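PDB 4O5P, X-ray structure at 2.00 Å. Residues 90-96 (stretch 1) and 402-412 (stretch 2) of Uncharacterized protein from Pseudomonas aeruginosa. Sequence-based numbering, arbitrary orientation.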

ATOM      1  N   SER A  90       6.950  -0.326 -10.828  1.00 21.31           N
ATOM      2  CA  SER A  90       7.239   0.215  -9.498  1.00 16.44           C
ATOM      3  C   SER A  90       8.622  -0.211  -9.029  1.00 18.44           C
ATOM      4  O   SER A  90       9.292  -1.021  -9.679  1.00 17.08           O
ATOM      5  CB  SER A  90       6.215  -0.283  -8.487  1.00 16.75           C
ATOM      6  OG  SER A  90       6.431  -1.652  -8.152  1.00 19.30           O
ATOM      7  N   ASN A  91       9.049   0.305  -7.880  1.00 15.10           N
ATOM      8  CA  ASN A  91      10.309  -0.146  -7.319  1.00 15.66           C
ATOM      9  C   ASN A  91      10.292  -1.596  -6.838  1.00 18.80           C
ATOM     10  O   ASN A  91      11.323  -2.265  -6.872  1.00 18.00           O
ATOM     11  CB  ASN A  91      10.780   0.786  -6.214  1.00 14.78           C
ATOM     12  CG  ASN A  91      11.224   2.113  -6.748  1.00 16.31           C
ATOM     13  OD1 ASN A  91      11.524   2.240  -7.934  1.00 15.64           O
ATOM     14  ND2 ASN A  91      11.273   3.118  -5.879  1.00 14.43           N
ATOM     15  N   VAL A  92       9.132  -2.085  -6.403  1.00 15.63           N
ATOM     16  CA  VAL A  92       9.017  -3.496  -6.065  1.00 15.42           C
ATOM     17  C   VAL A  92       9.301  -4.356  -7.296  1.00 16.61           C
ATOM     18  O   VAL A  92      10.071  -5.319  -7.229  1.00 17.50           O
ATOM     19  CB  VAL A  92       7.643  -3.830  -5.453  1.00 16.73           C
ATOM     20  CG1 VAL A  92       7.449  -5.328  -5.349  1.00 16.34           C
ATOM     21  CG2 VAL A  92       7.515  -3.173  -4.065  1.00 16.03           C
ATOM     22  N   ALA A  93       8.702  -3.994  -8.422  1.00 19.90           N
ATOM     23  CA  ALA A  93       8.880  -4.775  -9.637  1.00 20.23           C
ATOM     24  C   ALA A  93      10.323  -4.666 -10.102  1.00 21.90           C
ATOM     25  O   ALA A  93      10.910  -5.655 -10.538  1.00 18.20           O
ATOM     26  CB  ALA A  93       7.918  -4.326 -10.719  1.00 18.47           C
ATOM     27  N   ARG A  94      10.904  -3.472  -9.987  1.00 19.10           N
ATOM     28  CA  ARG A  94      12.310  -3.282 -10.337  1.00 21.06           C
ATOM     29  C   ARG A  94      13.227  -4.180  -9.505  1.00 22.56           C
ATOM     30  O   ARG A  94      14.104  -4.840 -10.053  1.00 20.90           O
ATOM     31  CB  ARG A  94      12.705  -1.796 -10.247  1.00 18.31           C
ATOM     32  CG  ARG A  94      12.081  -0.957 -11.363  1.00 17.38           C
ATOM     33  CD  ARG A  94      12.187   0.539 -11.120  1.00 18.53           C
ATOM     34  NE  ARG A  94      11.186   1.240 -11.922  1.00 19.20           N
ATOM     35  CZ  ARG A  94      11.425   1.791 -13.113  1.00 22.65           C
ATOM     36  NH1 ARG A  94      12.647   1.762 -13.635  1.00 21.45           N
ATOM     37  NH2 ARG A  94      10.450   2.401 -13.767  1.00 21.20           N
ATOM     38  N   LEU A  95      12.989  -4.251  -8.198  1.00 20.66           N
ATOM     39  CA  LEU A  95      13.798  -5.088  -7.312  1.00 17.41           C
ATOM     40  C   LEU A  95      13.617  -6.585  -7.568  1.00 20.47           C
ATOM     41  O   LEU A  95      14.563  -7.370  -7.381  1.00 18.69           O
ATOM     42  CB  LEU A  95      13.480  -4.768  -5.850  1.00 19.75           C
ATOM     43  CG  LEU A  95      13.990  -3.403  -5.403  1.00 25.93           C
ATOM     44  CD1 LEU A  95      13.430  -3.047  -4.035  1.00 21.77           C
ATOM     45  CD2 LEU A  95      15.524  -3.397  -5.403  1.00 20.97           C
ATOM     46  N   ILE A  96      12.405  -6.969  -7.984  1.00 20.10           N
ATOM     47  CA  ILE A  96      12.141  -8.348  -8.383  1.00 18.71           C
ATOM     48  C   ILE A  96      12.864  -8.698  -9.704  1.00 18.94           C
ATOM     49  O   ILE A  96      13.481  -9.752  -9.816  1.00 19.73           O
ATOM     50  CB  ILE A  96      10.627  -8.623  -8.462  1.00 20.50           C
ATOM     51  CG1 ILE A  96      10.022  -8.631  -7.049  1.00 15.90           C
ATOM     52  CG2 ILE A  96      10.360  -9.958  -9.149  1.00 18.33           C
ATOM     53  CD1 ILE A  96      10.572  -9.752  -6.172  1.00 17.36           C
ATOM     54  N   LEU A 402      12.027  10.697  -9.698  1.00 15.71           N
ATOM     55  CA  LEU A 402      12.435  10.849  -8.303  1.00 17.06           C
ATOM     56  C   LEU A 402      12.560   9.493  -7.575  1.00 17.29           C
ATOM     57  O   LEU A 402      13.515   9.239  -6.811  1.00 19.22           O
ATOM     58  CB  LEU A 402      11.456  11.794  -7.592  1.00 15.41           C
ATOM     59  CG  LEU A 402      11.694  12.138  -6.123  1.00 15.63           C
ATOM     60  CD1 LEU A 402      13.111  12.612  -5.877  1.00 15.94           C
ATOM     61  CD2 LEU A 402      10.699  13.215  -5.684  1.00 14.54           C
ATOM     62  N   SER A 403      11.621   8.603  -7.868  1.00 14.61           N
ATOM     63  CA  SER A 403      11.568   7.293  -7.226  1.00 17.33           C
ATOM     64  C   SER A 403      12.823   6.437  -7.436  1.00 16.75           C
ATOM     65  O   SER A 403      12.987   5.418  -6.780  1.00 16.20           O
ATOM     66  CB  SER A 403      10.344   6.529  -7.717  1.00 16.54           C
ATOM     67  OG  SER A 403      10.304   6.523  -9.125  1.00 16.90           O
ATOM     68  N   GLN A 404      13.690   6.845  -8.357  1.00 18.39           N
ATOM     69  CA  GLN A 404      14.944   6.125  -8.580  1.00 18.50           C
ATOM     70  C   GLN A 404      15.917   6.224  -7.413  1.00 18.62           C
ATOM     71  O   GLN A 404      16.815   5.382  -7.294  1.00 18.52           O
ATOM     72  CB  GLN A 404      15.615   6.583  -9.887  1.00 18.16           C
ATOM     73  CG  GLN A 404      14.788   6.278 -11.151  1.00 16.70           C
ATOM     74  CD  GLN A 404      14.717   4.790 -11.478  1.00 21.73           C
ATOM     75  OE1 GLN A 404      13.656   4.158 -11.379  1.00 19.31           O
ATOM     76  NE2 GLN A 404      15.847   4.228 -11.888  1.00 23.21           N
ATOM     77  N   ILE A 405      15.755   7.224  -6.545  1.00 19.25           N
ATOM     78  CA  ILE A 405      16.705   7.360  -5.427  1.00 17.73           C
ATOM     79  C   ILE A 405      16.366   6.327  -4.361  1.00 19.79           C
ATOM     80  O   ILE A 405      17.198   5.470  -3.994  1.00 17.63           O
ATOM     81  CB  ILE A 405      16.708   8.799  -4.810  1.00 19.27           C
ATOM     82  CG1 ILE A 405      16.917   9.859  -5.889  1.00 18.92           C
ATOM     83  CG2 ILE A 405      17.774   8.931  -3.728  1.00 18.54           C
ATOM     84  CD1 ILE A 405      18.256   9.754  -6.605  1.00 19.28           C
ATOM     85  N   ALA A 406      15.127   6.391  -3.881  1.00 19.90           N
ATOM     86  CA  ALA A 406      14.630   5.390  -2.940  1.00 17.12           C
ATOM     87  C   ALA A 406      14.928   3.978  -3.447  1.00 17.18           C
ATOM     88  O   ALA A 406      15.350   3.113  -2.674  1.00 20.30           O
ATOM     89  CB  ALA A 406      13.154   5.573  -2.703  1.00 17.19           C
ATOM     90  N   LEU A 407      14.742   3.752  -4.747  1.00 19.38           N
ATOM     91  CA  LEU A 407      15.010   2.427  -5.333  1.00 18.81           C
ATOM     92  C   LEU A 407      16.450   2.008  -5.058  1.00 18.42           C
ATOM     93  O   LEU A 407      16.715   0.924  -4.495  1.00 19.05           O
ATOM     94  CB  LEU A 407      14.752   2.450  -6.843  1.00 18.15           C
ATOM     95  CG  LEU A 407      15.299   1.290  -7.671  1.00 16.22           C
ATOM     96  CD1 LEU A 407      14.560  -0.002  -7.331  1.00 17.92           C
ATOM     97  CD2 LEU A 407      15.154   1.604  -9.129  1.00 17.97           C
ATOM     98  N   GLN A 408      17.384   2.879  -5.411  1.00 14.50           N
ATOM     99  CA  GLN A 408      18.782   2.535  -5.199  1.00 21.26           C
ATOM    100  C   GLN A 408      19.034   2.326  -3.711  1.00 19.84           C
ATOM    101  O   GLN A 408      19.740   1.379  -3.300  1.00 19.85           O
ATOM    102  CB  GLN A 408      19.709   3.601  -5.790  1.00 21.76           C
ATOM    103  CG  GLN A 408      19.834   3.514  -7.309  1.00 14.76           C
ATOM    104  CD  GLN A 408      21.111   4.164  -7.845  1.00 23.20           C
ATOM    105  OE1 GLN A 408      21.950   4.643  -7.079  1.00 20.72           O
ATOM    106  NE2 GLN A 408      21.259   4.181  -9.173  1.00 23.85           N
ATOM    107  N   HIS A 409      18.400   3.160  -2.898  1.00 15.33           N
ATOM    108  CA  HIS A 409      18.662   3.085  -1.475  1.00 20.39           C
ATOM    109  C   HIS A 409      18.224   1.697  -1.015  1.00 21.40           C
ATOM    110  O   HIS A 409      18.970   1.001  -0.299  1.00 19.61           O
ATOM    111  CB  HIS A 409      17.938   4.212  -0.729  1.00 17.98           C
ATOM    112  CG  HIS A 409      18.139   4.201   0.755  1.00 20.45           C
ATOM    113  ND1 HIS A 409      17.545   5.124   1.590  1.00 17.64           N
ATOM    114  CD2 HIS A 409      18.861   3.378   1.558  1.00 18.79           C
ATOM    115  CE1 HIS A 409      17.886   4.866   2.841  1.00 17.24           C
ATOM    116  NE2 HIS A 409      18.677   3.807   2.849  1.00 19.43           N
HETATM  117  N   MSE A 410      17.054   1.265  -1.496  1.00 16.72           N
HETATM  118  CA  MSE A 410      16.468   0.050  -0.970  1.00 17.38           C
HETATM  119  C   MSE A 410      17.380  -1.066  -1.417  1.00 20.21           C
HETATM  120  O   MSE A 410      17.720  -1.969  -0.632  1.00 18.97           O
HETATM  121  CB  MSE A 410      15.032  -0.162  -1.492  1.00 14.59           C
HETATM  122  CG  MSE A 410      14.367  -1.384  -0.859  1.00 11.95           C
HETATM  123 SE   MSE A 410      14.043  -1.106   1.049  1.00 22.33          SE
HETATM  124  CE  MSE A 410      12.383  -0.125   0.864  1.00 13.50           C
ATOM    125  N   TYR A 411      17.852  -0.938  -2.659  1.00 19.98           N
ATOM    126  CA  TYR A 411      18.710  -1.952  -3.228  1.00 18.16           C
ATOM    127  C   TYR A 411      19.910  -2.133  -2.314  1.00 21.52           C
ATOM    128  O   TYR A 411      20.233  -3.264  -1.905  1.00 22.46           O
ATOM    129  CB  TYR A 411      19.146  -1.532  -4.632  1.00 18.17           C
ATOM    130  CG  TYR A 411      20.140  -2.463  -5.266  1.00 21.29           C
ATOM    131  CD1 TYR A 411      19.725  -3.551  -6.019  1.00 18.44           C
ATOM    132  CD2 TYR A 411      21.503  -2.244  -5.120  1.00 23.84           C
ATOM    133  CE1 TYR A 411      20.660  -4.403  -6.611  1.00 25.47           C
ATOM    134  CE2 TYR A 411      22.427  -3.076  -5.694  1.00 20.83           C
ATOM    135  CZ  TYR A 411      22.013  -4.152  -6.432  1.00 29.02           C
ATOM    136  OH  TYR A 411      22.976  -4.972  -6.990  1.00 25.79           O
ATOM    137  N   ALA A 412      20.526  -1.013  -1.932  1.00 20.33           N
ATOM    138  CA  ALA A 412      21.783  -1.088  -1.198  1.00 18.80           C
ATOM    139  C   ALA A 412      21.514  -1.769   0.128  1.00 22.82           C
ATOM    140  O   ALA A 412      22.278  -2.661   0.546  1.00 20.90           O
ATOM    141  CB  ALA A 412      22.384   0.300  -0.991  1.00 19.11           C
TER
HETATM  142  O   HOH W   1      11.332   4.285  -9.976  1.00 18.34           O

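Two helices far apart in sequence cross at 43° with their N-to-C directions broadly aligned, axes 10.3 Å apart at closest approach; N91 and L407 come nearest through their CA atoms, at 5.7 Å. S90 caps the first helix: chi1 in p folds its OG back to accept from A93 N (3.3 Å), while its CB points away from the partner. N91 points toward the second helix, and its m rotamer (chi2 -19°) lays the amide against that backbone. N91 ND2 donates to S403 O (3.0 Å, 153°), a carbonyl that also accepts from L407 N (3.2 Å) within its own stretch. At the other end of the amide, N91 OD1 accepts a hydrogen bond from a water (2.9 Å), which also donates to Q404 OE1 (2.7 Å) and accepts from S403 OG (2.6 Å), joining three polar side chains. The m, m bend of Q404 carries OE1 over one face of the R94 guanidinium; R94 NH1 lies 3.4 Å from Q404 OE1, but the angle is too poor for a hydrogen bond. R94, extended through chi2 and chi3, passes L407, CD to CD2 3.7 Å. Farther along, L95 (m, t) spreads its methyls across the second helix: CD1 meets CG of M410, a selenomethionine, at 3.7 Å, and CD2 lies 4.1 Å from Y411 CB, at the ring edge.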